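Local coordinates for protein beta-lactamase II (Erythrobacter litoralis, PDB 6V72) that probably catalyses the zinc-dependent hydrolysis of beta-lactams to substituted beta-amino acids, as expected of a class B metallo-beta-lactamase, at residues A[169-174]-A[214-219]; A[184-189]-A[207-212]; A[20-25]-A[77-82]; A[17-20]-A[25-28]; A[53-58]-A[62-67]. All blocks are in the same frame, centred on the assembly; numbering follows the deposited sequence. Where two conformers were deposited one is given.

Contact 1 of 5, residues A[169-174]-A[214-219]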
# COMPACT_ATOMS: atom_id res chain seq x y z
N ASN A 169 -1.32 -0.20 17.48
CA ASN A 169 -1.17 -1.64 17.27
C ASN A 169 -0.36 -2.29 18.38
O ASN A 169 0.60 -1.71 18.89
CB ASN A 169 -0.54 -1.93 15.88
CG ASN A 169 0.74 -1.15 15.57
OD1 ASN A 169 1.49 -0.72 16.46
ND2 ASN A 169 1.02 -1.03 14.29
N ILE A 170 -0.77 -3.50 18.78
CA ILE A 170 -0.03 -4.26 19.79
C ILE A 170 0.35 -5.63 19.25
O ILE A 170 -0.08 -6.05 18.18
CB ILE A 170 -0.80 -4.38 21.12
CG1 ILE A 170 -2.09 -5.19 20.93
CG2 ILE A 170 -1.10 -2.99 21.71
CD1 ILE A 170 -2.83 -5.50 22.27
N THR A 171 1.21 -6.32 20.00
CA THR A 171 1.73 -7.63 19.63
C THR A 171 1.64 -8.56 20.82
O THR A 171 1.48 -8.12 21.97
CB THR A 171 3.19 -7.53 19.16
OG1 THR A 171 4.01 -7.08 20.25
CG2 THR A 171 3.32 -6.54 17.99
N VAL A 172 1.71 -9.87 20.57
CA VAL A 172 1.69 -10.85 21.65
C VAL A 172 2.75 -11.91 21.40
O VAL A 172 3.12 -12.19 20.26
CB VAL A 172 0.29 -11.48 21.84
CG1 VAL A 172 -0.77 -10.40 22.05
CG2 VAL A 172 -0.05 -12.33 20.63
N GLY A 173 3.24 -12.50 22.48
CA GLY A 173 4.24 -13.53 22.35
C GLY A 173 3.99 -14.65 23.34
O GLY A 173 3.32 -14.48 24.36
N LEU A 174 4.57 -15.81 23.01
CA LEU A 174 4.62 -16.99 23.87
C LEU A 174 6.09 -17.37 23.97
O LEU A 174 6.57 -18.25 23.24
CB LEU A 174 3.81 -18.15 23.30
CG LEU A 174 2.30 -17.87 23.28
CD1 LEU A 174 1.58 -18.84 22.34
CD2 LEU A 174 1.72 -17.91 24.68
N ALA A 214 13.13 -6.84 19.81
CA ALA A 214 13.86 -6.91 21.08
C ALA A 214 13.00 -7.43 22.22
O ALA A 214 13.54 -7.99 23.18
CB ALA A 214 14.41 -5.53 21.44
N ALA A 215 11.69 -7.22 22.14
CA ALA A 215 10.78 -7.72 23.16
C ALA A 215 10.70 -9.24 23.12
O ALA A 215 10.54 -9.89 24.17
CB ALA A 215 9.38 -7.12 22.94
N PHE A 216 10.77 -9.82 21.92
CA PHE A 216 10.70 -11.26 21.72
C PHE A 216 11.94 -11.69 20.95
O PHE A 216 11.85 -12.06 19.77
CB PHE A 216 9.42 -11.65 20.98
CG PHE A 216 8.17 -11.19 21.69
CD1 PHE A 216 7.80 -11.76 22.89
CD2 PHE A 216 7.39 -10.16 21.16
CE1 PHE A 216 6.67 -11.33 23.57
CE2 PHE A 216 6.26 -9.72 21.82
CZ PHE A 216 5.90 -10.31 23.04
N PRO A 217 13.11 -11.65 21.59
CA PRO A 217 14.37 -11.76 20.85
C PRO A 217 14.74 -13.17 20.42
O PRO A 217 15.58 -13.32 19.53
CB PRO A 217 15.42 -11.22 21.84
CG PRO A 217 14.84 -11.56 23.20
CD PRO A 217 13.33 -11.40 23.04
N ASP A 218 14.14 -14.20 21.02
CA ASP A 218 14.56 -15.57 20.76
C ASP A 218 13.57 -16.35 19.91
O ASP A 218 13.94 -17.40 19.38
CB ASP A 218 14.80 -16.31 22.09
CG ASP A 218 15.81 -15.61 22.98
OD1 ASP A 218 16.87 -15.20 22.45
OD2 ASP A 218 15.56 -15.44 24.20
N ALA A 219 12.35 -15.85 19.75
CA ALA A 219 11.32 -16.59 19.04
C ALA A 219 11.71 -16.82 17.58
O ALA A 219 12.02 -15.87 16.85
CB ALA A 219 9.99 -15.81 19.10
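Phe216 lays its ring against the bare backbone of Gly173 and meets the hydroxyl of Thr171 at its rim. It is the first residue beyond helix 205-215 to give up helical backbone angles, and its side chain sets out toward strand 171-174. From CB the chain turns so that CG stands beside the backbone N and opposite the carbonyl carbon (chi1 -57°), which carries the ring across to the strand. The two ring sides then meet different chemistry. Along one, Phe216 CD1 lies 4.0 Å from Gly173 CA, and Phe216 CE1 closes to 3.5 Å of the same Gly173 CA. At the far tip, Phe216 CZ comes within 3.5 Å of Gly173 N. On the other side Phe216 CE2 passes Thr171 OG1 at 3.8 Å, the oxygen lying at the ring edge, in its plane. Gly173 CA itself sits over a face, 3.9 Å from the centroid of the Phe216 ring and 30° off the normal, a CH-pi contact. Glycine suits this place because a face of the ring can settle directly on its main chain. Trp144 meets the same phenyl ring nearly at right angles, and Tyr159 packs on it too. Thr171 OG1 has its own polar partner in the carbonyl oxygen of Tyr159, while the backbone of Gly173 bonds to Arg157 in the polypeptide alongside. With those polar groups engaged by the sheet, what joins helix end to strand is dispersion and a weakly polarised C-H over a pi face, an attachment that depends on shape more than on directed bonds.

Contact 2 of 5, residues A[184-189]-A[207-212]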
# COMPACT_ATOMS: atom_id res chain seq x y z
N CYS A 184 -0.80 -6.80 12.43
CA CYS A 184 -0.73 -6.20 11.10
C CYS A 184 0.55 -5.42 10.87
O CYS A 184 0.76 -4.91 9.77
CB CYS A 184 -1.91 -5.27 10.86
SG CYS A 184 -3.48 -6.14 10.47
N MSE A 185 1.42 -5.34 11.87
CA MSE A 185 2.63 -4.57 11.75
C MSE A 185 3.72 -5.33 10.98
O MSE A 185 4.51 -4.72 10.25
CB MSE A 185 3.09 -4.20 13.14
CG MSE A 185 4.46 -3.67 13.26
SE MSE A 185 4.63 -3.31 15.16
CE MSE A 185 2.86 -3.82 15.79
N ILE A 186 3.74 -6.65 11.13
CA ILE A 186 4.77 -7.50 10.55
C ILE A 186 4.25 -8.09 9.25
O ILE A 186 3.10 -8.58 9.20
CB ILE A 186 5.20 -8.61 11.54
CG1 ILE A 186 5.77 -7.98 12.81
CG2 ILE A 186 6.24 -9.56 10.91
CD1 ILE A 186 7.08 -7.19 12.61
N LYS A 187 5.07 -8.00 8.21
CA LYS A 187 4.78 -8.51 6.88
C LYS A 187 5.74 -9.64 6.54
O LYS A 187 6.74 -9.87 7.23
CB LYS A 187 4.93 -7.42 5.82
CG LYS A 187 4.20 -6.14 6.09
CD LYS A 187 2.76 -6.35 6.46
CE LYS A 187 2.08 -5.01 6.43
NZ LYS A 187 0.77 -5.02 7.11
N ALA A 188 5.48 -10.27 5.40
CA ALA A 188 6.19 -11.50 5.05
C ALA A 188 7.65 -11.21 4.74
O ALA A 188 8.01 -10.10 4.34
CB ALA A 188 5.53 -12.17 3.85
N GLY A 189 8.49 -12.23 4.93
CA GLY A 189 9.91 -12.14 4.64
C GLY A 189 10.26 -11.83 3.20
O GLY A 189 11.40 -11.44 2.92
N GLN A 207 11.35 1.96 14.29
CA GLN A 207 11.73 1.74 15.68
C GLN A 207 10.74 0.81 16.37
O GLN A 207 11.13 0.00 17.22
CB GLN A 207 11.83 3.06 16.43
CG GLN A 207 12.35 2.89 17.85
CD GLN A 207 13.73 2.23 17.89
OE1 GLN A 207 14.64 2.57 17.11
NE2 GLN A 207 13.90 1.29 18.80
N SER A 208 9.45 0.91 16.05
CA SER A 208 8.49 -0.00 16.66
C SER A 208 8.78 -1.44 16.26
O SER A 208 8.65 -2.36 17.08
CB SER A 208 7.06 0.40 16.29
OG SER A 208 6.81 1.75 16.71
N VAL A 209 9.19 -1.67 15.02
CA VAL A 209 9.57 -3.03 14.64
C VAL A 209 10.81 -3.47 15.42
O VAL A 209 10.88 -4.61 15.89
CB VAL A 209 9.79 -3.13 13.12
CG1 VAL A 209 10.34 -4.51 12.72
CG2 VAL A 209 8.48 -2.89 12.39
N ARG A 210 11.79 -2.58 15.59
CA ARG A 210 12.96 -2.94 16.39
C ARG A 210 12.55 -3.27 17.82
O ARG A 210 13.14 -4.17 18.44
CB ARG A 210 13.97 -1.80 16.42
CG ARG A 210 14.58 -1.45 15.06
CD ARG A 210 15.73 -0.43 15.25
NE ARG A 210 16.14 0.06 13.94
CZ ARG A 210 15.79 1.24 13.42
NH1 ARG A 210 15.06 2.10 14.14
NH2 ARG A 210 16.16 1.55 12.19
N ASN A 211 11.60 -2.51 18.37
CA ASN A 211 11.14 -2.76 19.74
C ASN A 211 10.50 -4.14 19.86
O ASN A 211 10.76 -4.88 20.81
CB ASN A 211 10.13 -1.68 20.14
CG ASN A 211 10.79 -0.31 20.32
OD1 ASN A 211 12.01 -0.20 20.49
ND2 ASN A 211 9.98 0.73 20.32
N PHE A 212 9.64 -4.50 18.89
CA PHE A 212 9.04 -5.84 18.86
C PHE A 212 10.11 -6.92 18.79
O PHE A 212 10.05 -7.92 19.52
CB PHE A 212 8.09 -5.93 17.65
CG PHE A 212 7.59 -7.33 17.36
CD1 PHE A 212 6.63 -7.92 18.16
CD2 PHE A 212 8.05 -8.03 16.26
CE1 PHE A 212 6.14 -9.21 17.87
CE2 PHE A 212 7.58 -9.31 15.96
CZ PHE A 212 6.62 -9.90 16.78
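Met185 and Val209 mark the closest backbone approach between the loop 184-189 and helix 205-215, their CA atoms 7.7 Å apart, a spacing bridged by apolar side chains. Ile186 carries most of the close packing. Its CG1 stands beside the backbone N (chi1 -61°) and the next torsion folds CD1 round (chi2 -65°), which brings both atoms against the CD2 and CE2 atoms of the Phe212 ring: Ile186 CG1 is 3.9 Å from Phe212 CE2 and Ile186 CD1 is 3.9 Å from Phe212 CD2. The long arm of isoleucine suits the spot, since Ile186 CD1 touches Phe212 and also Val209 CG1 at 4.2 Å. Met185, present as selenomethionine, slides past Val209 in the opposite direction, its CG 4.2 Å from Val209 CG2; two conformers were modelled for this residue. Some polar groups bond within their own segment. Lys187 NZ curls back to Cys184 O at 2.7 Å, tying the loop next to a cysteine that is a zinc ligand in another structure of this protein. On the outer side of the helix, Gln207 NE2 donates to Asn211 OD1 at 2.9 Å, one turn on, approaching from above the carbonyl plane. Ser208 OG, by contrast, bonds to Gly163 O. The buried patch is enclosed by helix 233-243, whose Ala234 touches Ile186 and whose Thr238 and Leu239 touch Val209, and by strand 171-174, whose Thr171 meets both Met185 and Phe212.

Contact 3 of 5, residues A[20-25]-A[77-82]. With FMT (formic acid), chain H.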
# COMPACT_ATOMS: atom_id res chain seq x y z
N ILE A 20 -6.93 -28.06 9.36
CA ILE A 20 -8.20 -28.62 9.80
C ILE A 20 -9.26 -27.57 9.52
O ILE A 20 -9.09 -26.40 9.88
CB ILE A 20 -8.15 -28.96 11.29
CG1 ILE A 20 -7.07 -30.01 11.53
CG2 ILE A 20 -9.51 -29.45 11.76
CD1 ILE A 20 -6.81 -30.25 12.97
N ARG A 21 -10.35 -27.98 8.90
CA ARG A 21 -11.40 -27.07 8.46
C ARG A 21 -12.60 -27.21 9.38
O ARG A 21 -13.02 -28.32 9.70
CB ARG A 21 -11.77 -27.36 7.00
CG ARG A 21 -12.60 -26.31 6.31
CD ARG A 21 -11.80 -25.03 6.09
NE ARG A 21 -10.59 -25.23 5.28
CZ ARG A 21 -10.56 -25.20 3.94
NH1 ARG A 21 -11.68 -24.99 3.26
NH2 ARG A 21 -9.42 -25.38 3.29
N PHE A 22 -13.15 -26.08 9.81
CA PHE A 22 -14.38 -26.04 10.61
C PHE A 22 -15.21 -24.89 10.07
O PHE A 22 -14.85 -23.73 10.28
CB PHE A 22 -14.07 -25.86 12.10
CG PHE A 22 -15.27 -25.93 12.99
CD1 PHE A 22 -15.91 -27.13 13.21
CD2 PHE A 22 -15.74 -24.81 13.64
CE1 PHE A 22 -17.02 -27.21 14.05
CE2 PHE A 22 -16.84 -24.88 14.48
CZ PHE A 22 -17.48 -26.08 14.69
N GLY A 23 -16.30 -25.20 9.38
CA GLY A 23 -17.01 -24.16 8.65
C GLY A 23 -16.08 -23.44 7.68
O GLY A 23 -15.37 -24.07 6.88
N GLU A 24 -16.07 -22.11 7.76
CA GLU A 24 -15.19 -21.28 6.94
C GLU A 24 -13.81 -21.07 7.55
O GLU A 24 -13.01 -20.31 6.99
CB GLU A 24 -15.83 -19.91 6.69
CG GLU A 24 -17.16 -19.91 5.95
CD GLU A 24 -17.91 -18.59 6.16
OE1 GLU A 24 -19.04 -18.63 6.70
OE2 GLU A 24 -17.37 -17.52 5.80
N VAL A 25 -13.52 -21.67 8.70
CA VAL A 25 -12.27 -21.41 9.41
C VAL A 25 -11.28 -22.52 9.12
O VAL A 25 -11.64 -23.71 9.15
CB VAL A 25 -12.49 -21.27 10.92
CG1 VAL A 25 -11.18 -20.83 11.62
CG2 VAL A 25 -13.62 -20.31 11.20
N ILE A 77 -15.16 -19.81 15.33
CA ILE A 77 -13.99 -20.01 16.19
C ILE A 77 -14.44 -20.30 17.61
O ILE A 77 -13.93 -21.21 18.27
CB ILE A 77 -13.05 -18.79 16.13
CG1 ILE A 77 -12.54 -18.56 14.72
CG2 ILE A 77 -11.87 -19.00 17.06
CD1 ILE A 77 -11.85 -17.20 14.56
N VAL A 78 -15.40 -19.51 18.11
CA VAL A 78 -15.90 -19.70 19.46
C VAL A 78 -16.51 -21.09 19.61
O VAL A 78 -16.32 -21.77 20.63
CB VAL A 78 -16.90 -18.57 19.80
CG1 VAL A 78 -17.59 -18.84 21.14
CG2 VAL A 78 -16.16 -17.22 19.85
N ALA A 79 -17.24 -21.54 18.59
CA ALA A 79 -17.87 -22.86 18.65
C ALA A 79 -16.83 -23.97 18.59
O ALA A 79 -16.99 -25.00 19.24
CB ALA A 79 -18.88 -23.02 17.51
N TRP A 80 -15.76 -23.79 17.82
CA TRP A 80 -14.72 -24.80 17.79
C TRP A 80 -14.08 -24.97 19.16
O TRP A 80 -13.83 -26.10 19.61
CB TRP A 80 -13.67 -24.43 16.74
CG TRP A 80 -12.82 -25.59 16.28
CD1 TRP A 80 -13.21 -26.67 15.55
CD2 TRP A 80 -11.42 -25.75 16.53
NE1 TRP A 80 -12.13 -27.50 15.33
CE2 TRP A 80 -11.02 -26.96 15.91
CE3 TRP A 80 -10.46 -24.99 17.20
CZ2 TRP A 80 -9.71 -27.42 15.95
CZ3 TRP A 80 -9.15 -25.45 17.24
CH2 TRP A 80 -8.79 -26.65 16.61
N ALA A 81 -13.83 -23.86 19.86
CA ALA A 81 -13.24 -23.96 21.19
C ALA A 81 -14.19 -24.65 22.16
O ALA A 81 -13.77 -25.50 22.94
CB ALA A 81 -12.89 -22.56 21.72
N SER A 82 -15.48 -24.30 22.11
CA SER A 82 -16.43 -24.85 23.06
C SER A 82 -16.81 -26.28 22.70
O SER A 82 -16.79 -27.17 23.56
CB SER A 82 -17.68 -23.97 23.10
OG SER A 82 -18.62 -24.48 24.03
C FMT H . -20.79 -27.28 22.53
O1 FMT H . -21.43 -27.76 21.59
O2 FMT H . -20.48 -26.09 22.61
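Phe22 takes Trp80 CD1 over one face of its ring, displaced toward the rim, with Trp80 CD1 3.4 Å from Phe22 CG. The ring of Phe22 and the five-membered ring of Trp80 meet obliquely, planes at 52° and centroids 4.8 Å apart. Two conformers were modelled for Trp80, and this geometry belongs to one of them. Phe22 extends its CG opposite the backbone N (chi1 -175°), which carries the ring out from the strand to the helix, where Phe22 CE2 meets Ala79 CB at 4.1 Å, the methyl lying at the ring edge. A small alanine fits here because the ring comes close to the helix backbone: Phe22 CE2 is 3.7 Å from Trp80 N. One turn earlier, both methyls of Val25, CG1 and CG2, rest on Ile77 CG1, each 4.1 Å from it, the two side chains crossing at about a right angle. Between Phe22 and Val25 the chain makes a type II' turn, closed by Val25 N to Phe22 O at 2.9 Å, and the reverse bond from Phe22 N to Val25 O completes the hairpin pair; Gly23, with its positive phi, is the residue type usual at that turn position. Trp80 also packs on Phe27 and Trp35. Here a hairpin with a two-residue loop at the edge of the large sheet is held against helix 71-84, as in the alpha-beta/beta-alpha sandwich of metallo-beta-lactamases, where helices cover the outer faces of the sheets.

Contact 4 of 5, residues A[17-20]-A[25-28]. With FMT (formic acid), chain J.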
# COMPACT_ATOMS: atom_id res chain seq x y z
N ARG A 17 0.65 -26.67 4.21
CA ARG A 17 0.47 -26.94 5.63
C ARG A 17 -0.65 -27.94 5.87
O ARG A 17 -1.42 -28.29 4.97
CB ARG A 17 0.20 -25.62 6.37
CG ARG A 17 1.28 -24.57 6.12
CD ARG A 17 0.80 -23.17 6.50
NE ARG A 17 0.04 -22.55 5.43
CZ ARG A 17 -0.91 -21.64 5.61
NH1 ARG A 17 -1.23 -21.24 6.84
NH2 ARG A 17 -1.55 -21.13 4.56
N ASP A 18 -0.74 -28.39 7.13
CA ASP A 18 -1.76 -29.34 7.56
C ASP A 18 -2.90 -28.56 8.21
O ASP A 18 -2.78 -28.08 9.34
CB ASP A 18 -1.17 -30.37 8.53
CG ASP A 18 -2.22 -31.35 9.05
OD1 ASP A 18 -2.71 -32.18 8.24
OD2 ASP A 18 -2.54 -31.31 10.26
N ILE A 19 -4.01 -28.45 7.48
CA ILE A 19 -5.11 -27.57 7.85
C ILE A 19 -6.31 -28.41 8.23
O ILE A 19 -6.68 -29.35 7.52
CB ILE A 19 -5.46 -26.62 6.70
CG1 ILE A 19 -4.28 -25.69 6.39
CG2 ILE A 19 -6.72 -25.88 7.01
CD1 ILE A 19 -4.01 -24.67 7.43
N ILE A 20 -6.93 -28.06 9.36
CA ILE A 20 -8.20 -28.62 9.80
C ILE A 20 -9.26 -27.57 9.52
O ILE A 20 -9.09 -26.40 9.88
CB ILE A 20 -8.15 -28.96 11.29
CG1 ILE A 20 -7.07 -30.01 11.53
CG2 ILE A 20 -9.51 -29.45 11.76
CD1 ILE A 20 -6.81 -30.25 12.97
N VAL A 25 -13.52 -21.67 8.70
CA VAL A 25 -12.27 -21.41 9.41
C VAL A 25 -11.28 -22.52 9.12
O VAL A 25 -11.64 -23.71 9.15
CB VAL A 25 -12.49 -21.27 10.92
CG1 VAL A 25 -11.18 -20.83 11.62
CG2 VAL A 25 -13.62 -20.31 11.20
N SER A 26 -10.04 -22.15 8.85
CA SER A 26 -8.95 -23.10 8.72
C SER A 26 -8.10 -23.03 9.99
O SER A 26 -7.62 -21.95 10.36
CB SER A 26 -8.09 -22.76 7.50
OG SER A 26 -8.82 -22.97 6.30
N PHE A 27 -7.91 -24.16 10.66
CA PHE A 27 -7.11 -24.20 11.88
C PHE A 27 -5.80 -24.93 11.62
O PHE A 27 -5.78 -25.98 10.98
CB PHE A 27 -7.86 -24.90 13.01
CG PHE A 27 -8.96 -24.09 13.61
CD1 PHE A 27 -8.69 -23.05 14.50
CD2 PHE A 27 -10.29 -24.38 13.29
CE1 PHE A 27 -9.72 -22.31 15.05
CE2 PHE A 27 -11.32 -23.65 13.84
CZ PHE A 27 -11.04 -22.61 14.73
N SER A 28 -4.71 -24.39 12.15
CA SER A 28 -3.44 -25.11 12.10
C SER A 28 -2.74 -24.96 13.44
O SER A 28 -2.90 -23.95 14.13
CB SER A 28 -2.54 -24.64 10.96
OG SER A 28 -2.41 -23.24 10.94
C FMT J . -1.79 -17.84 6.28
O1 FMT J . -1.96 -16.63 6.14
O2 FMT J . -2.49 -18.56 6.99
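Ile19 CG2 presses on Ser26 CB at 3.4 Å, nearer than carbon atoms usually come, where the chain runs from loop into the hairpin of strands 20-22 and 25-29. The other branch of Ile19 leads elsewhere: Ile19 CD1 lies 3.8 Å from Ser28 CB, so the isoleucine straddles the two serines on either side of Phe27. Serine suits these positions because its CB offers a small surface to the isoleucine while its hydroxyl can turn to polar partners; Ser26 OG bonds to Glu14. Next to it the backbones pair in antiparallel fashion, and Ile20 and Phe27 form the hydrogen-bonded pair. Ile20 N donates to Phe27 O at 2.9 Å, and Phe27 N to Ile20 O at a short 2.6 Å, both nearly straight at 176° and 175°. Two CA-H contacts flank them, with Ser26 CA 3.5 Å from Ile20 O and Ile19 CA 3.6 Å from Phe27 O. The side chains of Ile20 and Phe27 start on one face of the sheet, yet the phenyl leans off to stack on Trp80, and Val25 CG1 lies over a face of its ring. Arg17, bent at chi3 (-84°), instead reaches out with NH1 to O2 of a formic acid molecule at 3.0 Å, near the plane of the guanidinium; this molecule, probably from the crystallisation liquor, is also held by Asn52 and Thr38. Each carbonyl of the Ile20-Phe27 pair thus receives one N-H and one weaker C-H, so the N-terminal arm is fastened to the sheet by main-chain polarity, with the isoleucine packing alongside.

Contact 5 of 5, residues A[53-58]-A[62-67]. With EDO (1,2-ethanediol), chain K.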
# COMPACT_ATOMS: atom_id res chain seq x y z
N GLY A 53 -5.33 -15.26 13.27
CA GLY A 53 -5.21 -14.96 14.68
C GLY A 53 -4.86 -16.23 15.44
O GLY A 53 -4.51 -17.24 14.82
N LEU A 54 -4.93 -16.20 16.78
CA LEU A 54 -4.52 -17.35 17.58
C LEU A 54 -5.63 -17.78 18.51
O LEU A 54 -6.50 -16.99 18.88
CB LEU A 54 -3.27 -17.06 18.43
CG LEU A 54 -2.03 -16.51 17.72
CD1 LEU A 54 -0.94 -16.19 18.72
CD2 LEU A 54 -1.55 -17.53 16.70
N LEU A 55 -5.59 -19.06 18.88
CA LEU A 55 -6.43 -19.61 19.93
C LEU A 55 -5.49 -20.41 20.83
O LEU A 55 -4.86 -21.37 20.37
CB LEU A 55 -7.55 -20.46 19.34
CG LEU A 55 -8.66 -20.95 20.22
CD1 LEU A 55 -9.56 -19.82 20.73
CD2 LEU A 55 -9.48 -21.94 19.39
N VAL A 56 -5.34 -19.98 22.09
CA VAL A 56 -4.30 -20.50 22.97
C VAL A 56 -4.97 -21.17 24.16
O VAL A 56 -5.76 -20.54 24.88
CB VAL A 56 -3.35 -19.37 23.44
CG1 VAL A 56 -2.30 -19.93 24.42
CG2 VAL A 56 -2.70 -18.71 22.24
N VAL A 57 -4.61 -22.43 24.41
CA VAL A 57 -5.14 -23.18 25.53
C VAL A 57 -4.50 -22.72 26.84
O VAL A 57 -3.28 -22.57 26.94
CB VAL A 57 -4.92 -24.68 25.33
CG1 VAL A 57 -5.28 -25.46 26.61
CG2 VAL A 57 -5.71 -25.19 24.12
N ASN A 58 -5.34 -22.52 27.85
CA ASN A 58 -4.86 -22.33 29.23
C ASN A 58 -5.78 -23.14 30.13
O ASN A 58 -6.90 -22.70 30.42
CB ASN A 58 -4.86 -20.87 29.62
CG ASN A 58 -4.38 -20.65 31.06
OD1 ASN A 58 -4.47 -21.56 31.89
ND2 ASN A 58 -3.88 -19.46 31.35
N THR A 62 -9.75 -21.35 26.65
CA THR A 62 -8.86 -20.78 25.64
C THR A 62 -8.89 -19.27 25.69
O THR A 62 -9.82 -18.65 26.21
CB THR A 62 -9.23 -21.24 24.21
OG1 THR A 62 -10.65 -21.11 24.01
CG2 THR A 62 -8.82 -22.70 23.98
N ILE A 63 -7.83 -18.69 25.13
CA ILE A 63 -7.70 -17.24 24.95
C ILE A 63 -7.59 -16.97 23.46
O ILE A 63 -6.80 -17.62 22.76
CB ILE A 63 -6.48 -16.68 25.70
CG1 ILE A 63 -6.65 -16.90 27.19
CG2 ILE A 63 -6.31 -15.21 25.40
CD1 ILE A 63 -5.39 -17.31 27.85
N LEU A 64 -8.38 -16.02 22.98
CA LEU A 64 -8.46 -15.69 21.56
C LEU A 64 -7.61 -14.45 21.27
O LEU A 64 -7.70 -13.45 21.99
CB LEU A 64 -9.91 -15.43 21.17
CG LEU A 64 -10.19 -15.07 19.70
CD1 LEU A 64 -9.81 -16.19 18.79
CD2 LEU A 64 -11.65 -14.68 19.54
N VAL A 65 -6.78 -14.53 20.23
CA VAL A 65 -6.08 -13.36 19.70
C VAL A 65 -6.69 -13.05 18.35
O VAL A 65 -6.56 -13.84 17.41
CB VAL A 65 -4.57 -13.59 19.56
CG1 VAL A 65 -3.93 -12.32 18.95
CG2 VAL A 65 -3.94 -13.96 20.91
N ASP A 66 -7.37 -11.89 18.28
CA ASP A 66 -8.02 -11.33 17.09
C ASP A 66 -9.26 -12.10 16.65
O ASP A 66 -9.37 -13.33 16.82
CB ASP A 66 -7.02 -11.16 15.94
CG ASP A 66 -6.14 -9.93 16.14
OD1 ASP A 66 -6.63 -8.98 16.78
OD2 ASP A 66 -4.98 -9.91 15.68
N THR A 67 -10.21 -11.37 16.09
CA THR A 67 -11.38 -11.99 15.50
C THR A 67 -11.07 -12.45 14.08
O THR A 67 -10.01 -12.16 13.52
CB THR A 67 -12.56 -11.02 15.51
OG1 THR A 67 -12.30 -9.95 14.60
CG2 THR A 67 -12.83 -10.46 16.92
C1 EDO K . -0.39 -23.51 25.07
O1 EDO K . -1.14 -24.25 26.06
C2 EDO K . 0.18 -22.24 25.70
O2 EDO K . 1.04 -22.57 26.79
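Leu55 and Leu64 adopt the same shape, each with CG extended opposite its backbone N (chi1 -170° and -180°), and this carries Leu55 CD1 to within 4.1 Å of Leu64 CD1 across the beta hairpin of strands 49-58 and 61-65. The two are a non-hydrogen-bonded antiparallel pair in the large sheet of the metallo-beta-lactamase fold. The Leu55 side chain crosses that of Thr62 obliquely, Leu55 CD1 3.7 Å from Thr62 OG1, an oxygen whose polar partner is Lys87 O. Val57 and Thr62 bring their CG2 methyls together at 4.0 Å, and this leucine and threonine face is covered by Trp80, Ile77 and Ala81 of helix 71-84. Beta-branched residues suit the extended backbone, while Leu55 and Leu64 reach across to that helix. On the other face Leu54 CB meets Val65 CB at 3.9 Å, and Val56 lies beside Ile63; these look toward the second sheet. Between the faces run four backbone bonds, Leu54 with Val65 and Val56 with Ile63, each pair bonded in both directions. Past the last pair, Asp66 turns with positive phi; its OD2 bonds to Thr95, and its carboxylate lies close to His96, a zinc ligand in another structure of this protein. Gly53 has no side chain to hold the strands apart there: Gly53 CA comes 3.2 Å from Val65 O, an oxygen that accepts from both Leu54 N and His37 NE2.

In the fold
From the N terminus, contact 4 closes the first short loop, pairing the arm before strand 20-22 with strand 25-29, and contact 3 starts from the same stretch, its loop running on to helix 71-84. Contact 5, a hairpin closing a loop shorter still, is nested inside the loop of contact 3; all three belong to the large sheet and the helix packed on it. Contacts 1 and 2 come later, with contact 2 nested inside contact 1, and both use helix 205-215, which they tie to strand 171-174 and to the zinc-site loop. The two halves meet where Val172 and Leu174 of contact 1 pack on Val65 and Val56 of contact 5, sheet against sheet.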